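Long-range contacts in uncharacterized protein (Legionella pneumophila subsp. pneumophila str. Philadelphia 1, PDB 4RXV), which is of unknown function, but its N-terminal part, described here, belongs to the RavJ peptidase family of clan CA, consistent with a cysteine-peptidase-like fold: residues Gln47-Asn52 with Ser88-Asp93; Lys20-Asp25 with Glu95-Ser100. All blocks are in the same frame, centred on the assembly; numbering follows the deposited sequence.

Contact 1. Residues Gln47-Asn52 with Ser88-Asp93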
loop_
_atom_site.group_PDB
_atom_site.type_symbol
_atom_site.label_atom_id
_atom_site.label_comp_id
_atom_site.label_asym_id
_atom_site.label_seq_id
_atom_site.Cartn_x
_atom_site.Cartn_y
_atom_site.Cartn_z
ATOM N N GLN A 47 -8.529 -3.573 -18.564
ATOM C CA GLN A 47 -9.105 -3.366 -19.875
ATOM C C GLN A 47 -10.620 -3.233 -19.766
ATOM O O GLN A 47 -11.230 -2.338 -20.363
ATOM C CB GLN A 47 -8.723 -4.518 -20.804
ATOM C CG GLN A 47 -7.261 -4.503 -21.177
ATOM C CD GLN A 47 -6.864 -3.219 -21.891
ATOM O OE1 GLN A 47 -5.935 -2.519 -21.478
ATOM N NE2 GLN A 47 -7.577 -2.901 -22.962
ATOM N N LYS A 48 -11.235 -4.128 -19.004
ATOM C CA LYS A 48 -12.681 -4.113 -18.829
ATOM C C LYS A 48 -13.154 -2.867 -18.070
ATOM O O LYS A 48 -14.155 -2.256 -18.446
ATOM C CB LYS A 48 -13.112 -5.386 -18.105
ATOM C CG LYS A 48 -12.876 -6.635 -18.938
ATOM C CD LYS A 48 -13.241 -7.909 -18.213
ATOM C CE LYS A 48 -13.046 -9.103 -19.143
ATOM N NZ LYS A 48 -13.597 -10.379 -18.612
ATOM N N TYR A 49 -12.427 -2.484 -17.026
ATOM C CA TYR A 49 -12.750 -1.296 -16.258
ATOM C C TYR A 49 -12.702 -0.020 -17.096
ATOM O O TYR A 49 -13.604 0.824 -17.016
ATOM C CB TYR A 49 -11.746 -1.193 -15.115
ATOM C CG TYR A 49 -11.774 0.103 -14.364
ATOM C CD1 TYR A 49 -12.612 0.268 -13.280
ATOM C CD2 TYR A 49 -10.929 1.159 -14.713
ATOM C CE1 TYR A 49 -12.613 1.439 -12.553
ATOM C CE2 TYR A 49 -10.914 2.339 -13.986
ATOM C CZ TYR A 49 -11.762 2.479 -12.920
ATOM O OH TYR A 49 -11.772 3.638 -12.172
ATOM N N SER A 50 -11.630 0.120 -17.869
ATOM C CA SER A 50 -11.241 1.415 -18.436
ATOM C C SER A 50 -12.293 1.993 -19.355
ATOM O O SER A 50 -12.451 3.218 -19.415
ATOM C CB SER A 50 -9.909 1.303 -19.180
ATOM O OG SER A 50 -9.996 0.402 -20.272
ATOM N N THR A 51 -13.021 1.117 -20.048
ATOM C CA THR A 51 -14.031 1.540 -21.009
ATOM C C THR A 51 -15.454 1.275 -20.536
ATOM O O THR A 51 -16.384 1.481 -21.295
ATOM C CB THR A 51 -13.830 0.837 -22.356
ATOM O OG1 THR A 51 -13.792 -0.586 -22.140
ATOM C CG2 THR A 51 -12.537 1.308 -22.992
ATOM N N ASN A 52 -15.623 0.837 -19.293
ATOM C CA ASN A 52 -16.951 0.686 -18.704
ATOM C C ASN A 52 -17.416 2.069 -18.292
ATOM O O ASN A 52 -16.656 2.810 -17.687
ATOM C CB ASN A 52 -16.867 -0.247 -17.486
ATOM C CG ASN A 52 -18.226 -0.627 -16.933
ATOM O OD1 ASN A 52 -19.047 0.235 -16.618
ATOM N ND2 ASN A 52 -18.462 -1.928 -16.792
ATOM N N SER A 88 -19.666 -1.201 -4.312
ATOM C CA SER A 88 -20.796 -0.571 -4.954
ATOM C C SER A 88 -21.338 -1.526 -5.985
ATOM O O SER A 88 -20.932 -2.690 -6.053
ATOM C CB SER A 88 -20.379 0.730 -5.635
ATOM O OG SER A 88 -19.697 0.461 -6.845
ATOM N N SER A 89 -22.265 -1.019 -6.785
ATOM C CA SER A 89 -22.870 -1.779 -7.863
ATOM C C SER A 89 -21.873 -2.134 -8.968
ATOM O O SER A 89 -22.088 -3.087 -9.713
ATOM C CB SER A 89 -24.012 -0.967 -8.464
ATOM O OG SER A 89 -24.751 -0.318 -7.439
ATOM N N PHE A 90 -20.787 -1.375 -9.073
ATOM C CA PHE A 90 -19.813 -1.587 -10.134
ATOM C C PHE A 90 -19.030 -2.872 -9.855
ATOM O O PHE A 90 -18.292 -2.960 -8.859
ATOM C CB PHE A 90 -18.878 -0.371 -10.205
ATOM C CG PHE A 90 -17.961 -0.328 -11.408
ATOM C CD1 PHE A 90 -18.044 -1.224 -12.460
ATOM C CD2 PHE A 90 -16.997 0.655 -11.469
ATOM C CE1 PHE A 90 -17.165 -1.123 -13.549
ATOM C CE2 PHE A 90 -16.135 0.748 -12.534
ATOM C CZ PHE A 90 -16.212 -0.137 -13.575
ATOM N N LYS A 91 -19.226 -3.871 -10.714
ATOM C CA LYS A 91 -18.521 -5.158 -10.660
ATOM C C LYS A 91 -17.877 -5.508 -12.000
ATOM O O LYS A 91 -18.392 -5.123 -13.058
ATOM C CB LYS A 91 -19.483 -6.299 -10.358
ATOM C CG LYS A 91 -20.414 -6.091 -9.212
ATOM C CD LYS A 91 -21.414 -7.232 -9.223
ATOM C CE LYS A 91 -22.863 -6.796 -9.250
ATOM N NZ LYS A 91 -23.514 -7.308 -10.482
ATOM N N ILE A 92 -16.787 -6.269 -11.943
ATOM C CA ILE A 92 -16.106 -6.842 -13.091
ATOM C C ILE A 92 -15.882 -8.325 -12.770
ATOM O O ILE A 92 -15.412 -8.681 -11.683
ATOM C CB ILE A 92 -14.764 -6.125 -13.368
ATOM C CG1 ILE A 92 -15.024 -4.671 -13.770
ATOM C CG2 ILE A 92 -13.931 -6.865 -14.434
ATOM C CD1 ILE A 92 -13.779 -3.834 -13.868
ATOM N N ASP A 93 -16.245 -9.186 -13.715
ATOM C CA ASP A 93 -16.185 -10.632 -13.515
ATOM C C ASP A 93 -16.830 -11.038 -12.186
ATOM O O ASP A 93 -16.326 -11.907 -11.466
ATOM C CB ASP A 93 -14.740 -11.129 -13.590
ATOM C CG ASP A 93 -14.120 -10.914 -14.958
ATOM O OD1 ASP A 93 -14.869 -10.911 -15.958
ATOM O OD2 ASP A 93 -12.884 -10.749 -15.032
#

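Contact 2. Residues Lys20-Asp25 with Glu95-Ser100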
loop_
_atom_site.group_PDB
_atom_site.type_symbol
_atom_site.label_atom_id
_atom_site.label_comp_id
_atom_site.label_asym_id
_atom_site.label_seq_id
_atom_site.Cartn_x
_atom_site.Cartn_y
_atom_site.Cartn_z
ATOM N N LYS A 20 -6.644 -8.260 -6.605
ATOM C CA LYS A 20 -7.936 -8.127 -7.265
ATOM C C LYS A 20 -8.313 -6.697 -7.582
ATOM O O LYS A 20 -9.293 -6.461 -8.279
ATOM C CB LYS A 20 -9.043 -8.807 -6.428
ATOM C CG LYS A 20 -8.768 -10.247 -6.067
ATOM C CD LYS A 20 -8.642 -11.177 -7.216
ATOM C CE LYS A 20 -8.355 -12.585 -6.713
ATOM N NZ LYS A 20 -8.116 -13.664 -7.649
ATOM N N PHE A 21 -7.532 -5.725 -7.114
ATOM C CA PHE A 21 -7.839 -4.336 -7.434
ATOM C C PHE A 21 -7.732 -4.085 -8.932
ATOM O O PHE A 21 -6.941 -4.719 -9.636
ATOM C CB PHE A 21 -6.818 -3.397 -6.782
ATOM C CG PHE A 21 -7.237 -2.832 -5.452
ATOM C CD1 PHE A 21 -7.352 -3.624 -4.327
ATOM C CD2 PHE A 21 -7.499 -1.464 -5.332
ATOM C CE1 PHE A 21 -7.684 -3.057 -3.125
ATOM C CE2 PHE A 21 -7.838 -0.914 -4.121
ATOM C CZ PHE A 21 -7.922 -1.698 -3.028
ATOM N N VAL A 22 -8.485 -3.106 -9.405
ATOM C CA VAL A 22 -8.177 -2.455 -10.662
ATOM C C VAL A 22 -6.988 -1.530 -10.409
ATOM O O VAL A 22 -7.034 -0.661 -9.545
ATOM C CB VAL A 22 -9.383 -1.655 -11.183
ATOM C CG1 VAL A 22 -8.977 -0.800 -12.381
ATOM C CG2 VAL A 22 -10.528 -2.576 -11.540
ATOM N N VAL A 23 -5.926 -1.734 -11.172
ATOM C CA VAL A 23 -4.715 -0.934 -11.084
ATOM C C VAL A 23 -4.777 0.011 -12.296
ATOM O O VAL A 23 -4.495 -0.381 -13.441
ATOM C CB VAL A 23 -3.442 -1.795 -11.090
ATOM C CG1 VAL A 23 -2.226 -0.931 -11.004
ATOM C CG2 VAL A 23 -3.469 -2.768 -9.928
ATOM N N ALA A 24 -5.173 1.259 -12.050
ATOM C CA ALA A 24 -5.563 2.165 -13.136
ATOM C C ALA A 24 -4.409 2.601 -14.028
ATOM O O ALA A 24 -4.638 3.040 -15.158
ATOM C CB ALA A 24 -6.288 3.380 -12.554
ATOM N N ASP A 25 -3.179 2.450 -13.542
ATOM C CA ASP A 25 -1.990 2.851 -14.285
ATOM C C ASP A 25 -1.174 1.644 -14.755
ATOM O O ASP A 25 -0.010 1.801 -15.099
ATOM C CB ASP A 25 -1.114 3.810 -13.471
ATOM C CG ASP A 25 -0.687 3.242 -12.137
ATOM O OD1 ASP A 25 -1.081 2.107 -11.778
ATOM O OD2 ASP A 25 0.025 3.977 -11.423
ATOM N N GLU A 95 -16.989 -9.451 -9.456
ATOM C CA GLU A 95 -16.264 -8.972 -8.287
ATOM C C GLU A 95 -16.356 -7.448 -8.184
ATOM O O GLU A 95 -16.081 -6.719 -9.144
ATOM C CB GLU A 95 -14.796 -9.400 -8.364
ATOM C CG GLU A 95 -14.589 -10.910 -8.448
ATOM C CD GLU A 95 -13.147 -11.301 -8.731
ATOM O OE1 GLU A 95 -12.382 -10.458 -9.245
ATOM O OE2 GLU A 95 -12.778 -12.459 -8.441
ATOM N N ALA A 96 -16.734 -6.958 -7.009
ATOM C CA ALA A 96 -16.850 -5.525 -6.799
ATOM C C ALA A 96 -15.536 -4.835 -7.112
ATOM O O ALA A 96 -14.472 -5.257 -6.680
ATOM C CB ALA A 96 -17.266 -5.222 -5.379
ATOM N N VAL A 97 -15.641 -3.723 -7.821
ATOM C CA VAL A 97 -14.487 -2.947 -8.238
ATOM C C VAL A 97 -13.920 -2.087 -7.106
ATOM O O VAL A 97 -14.635 -1.323 -6.457
ATOM C CB VAL A 97 -14.882 -2.048 -9.418
ATOM C CG1 VAL A 97 -13.789 -1.058 -9.763
ATOM C CG2 VAL A 97 -15.197 -2.900 -10.621
ATOM N N ARG A 98 -12.611 -2.219 -6.910
ATOM C CA ARG A 98 -11.786 -1.306 -6.110
ATOM C C ARG A 98 -10.672 -0.828 -7.018
ATOM O O ARG A 98 -10.235 -1.595 -7.877
ATOM C CB ARG A 98 -11.229 -2.015 -4.874
ATOM C CG ARG A 98 -12.322 -2.547 -3.940
ATOM C CD ARG A 98 -11.720 -3.240 -2.704
ATOM N NE ARG A 98 -11.021 -4.439 -3.121
ATOM C CZ ARG A 98 -10.137 -5.112 -2.386
ATOM N NH1 ARG A 98 -9.836 -4.748 -1.140
ATOM N NH2 ARG A 98 -9.550 -6.174 -2.914
ATOM N N VAL A 99 -10.229 0.412 -6.842
ATOM C CA VAL A 99 -9.282 1.011 -7.768
ATOM C C VAL A 99 -8.166 1.714 -7.035
ATOM O O VAL A 99 -8.410 2.456 -6.104
ATOM C CB VAL A 99 -9.976 2.065 -8.667
ATOM C CG1 VAL A 99 -8.988 2.613 -9.709
ATOM C CG2 VAL A 99 -11.212 1.521 -9.331
ATOM N N SER A 100 -6.940 1.546 -7.528
ATOM C CA SER A 100 -5.819 2.358 -7.062
ATOM C C SER A 100 -4.721 2.407 -8.134
ATOM O O SER A 100 -4.925 1.960 -9.272
ATOM C CB SER A 100 -5.304 1.867 -5.711
ATOM O OG SER A 100 -4.507 2.836 -5.090
HETATM O O HOH W 1 -11.487 -4.829 -7.962
#

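Contact 1. Residues Gln47-Asn52 with Ser88-Asp93
Tyr49, near the C-terminal end of helix 37-50, sets its ring rim to rim with that of Phe90. CG is anti to the backbone N in both (chi1 170° in Tyr49), and the ring planes lie only 16° apart, yet neither ring covers the other: Tyr49 CE1 meets Phe90 CE2 at 3.6 Å. Asn52 meets the CE1 corner of the same ring, next to the CE2-CZ edge that Tyr49 touches; its amide comes tip to tip, with Asn52 CG 3.6 Å from Phe90 CE1. The backbone N of Leu54 donates to Asn52 OD1, which satisfies OD1 and fixes the amide beside the ring. Together these residues dock the end of a helix on a small mixed sheet, where strand 91-92 is an outermost strand and Val97 of the next strand also touches both rings. Ile92 suits the neighbouring place, since its branched chain can touch both Tyr49 and Lys48: the long branch is extended (chi2 172°), and CD1 reaches Tyr49 CB at 3.6 Å, near the plane of the ring. Ile92 CG2 lies 4.0 Å from CD of Lys48. Extended beyond CG, the lysine chain passes this apolar branch and carries NZ to the exposed Asp93, forming a salt bridge of 3.0 Å to the syn lone pair of OD1.

Contact 2. Residues Lys20-Asp25 with Glu95-Ser100
Strands 22-23 and 95-100 run parallel here, and three backbone hydrogen bonds join them: Val22 N gives to Arg98 O at 2.8 Å, Ser100 N to Val22 O, and Ala24 N to Ser100 O, each nearly along the C=O axis. Outward from this ladder, Arg98 CB lies over the face of the Phe21 ring, 3.7 Å from the centroid, as a CH-pi contact. CG is anti to the carbonyl carbon and chi2 (-179°) is extended; the chain then bends at chi3 (-66°), so that CD comes to 4.1 Å from Phe21 CE1 and CZ. Arg98 NE lies 3.6 Å and Arg98 CZ 3.3 Å from Phe21 CE1, which sits over one face of the guanidinium, the two planes 43° apart. The tip is held by NH1 to Asn85 OD1 and NH2 to Glu16 O, while Tyr224 forms a cation-pi contact; a buried arginine thus has both terminal nitrogens paired. Beta-branched Val22 and Val99 suit the extended backbone and share a face of the sheet, with Val22 CB 4.1 Å from Val99 CG2 and Ala24 CB 4.0 Å from Val99 CG1. Just before the ladder begins, a water accepts from Arg98 N at 3.0 Å; Lys20 O, Ala96 O and other acceptors nearby may share its protons. The arrangement is a short parallel beta ladder, the edge pairing of a three-stranded mixed sheet within the RavJ peptidase-family domain.

From the N terminus the chain first lays down strand 22-23, then helix 37-50, whose last turn enters contact 1. Helices 60-64 and 74-84 follow before residues 88-93 return to that turn, closing the inner loop; residues 95-100 then reach back to strand 22-23 and close the outer one. Contact 1 is therefore nested inside the loop of contact 2. The two meet on one small sheet, in which strand 95-100 lies between 22-23 and 91-92, with Phe90 O probably hydrogen-bonded to Val97 N. Tyr49 joins them, packing against Val22 and Val99 as well as against its contact 1 partners, so helix 37-50 is tied to all three strands.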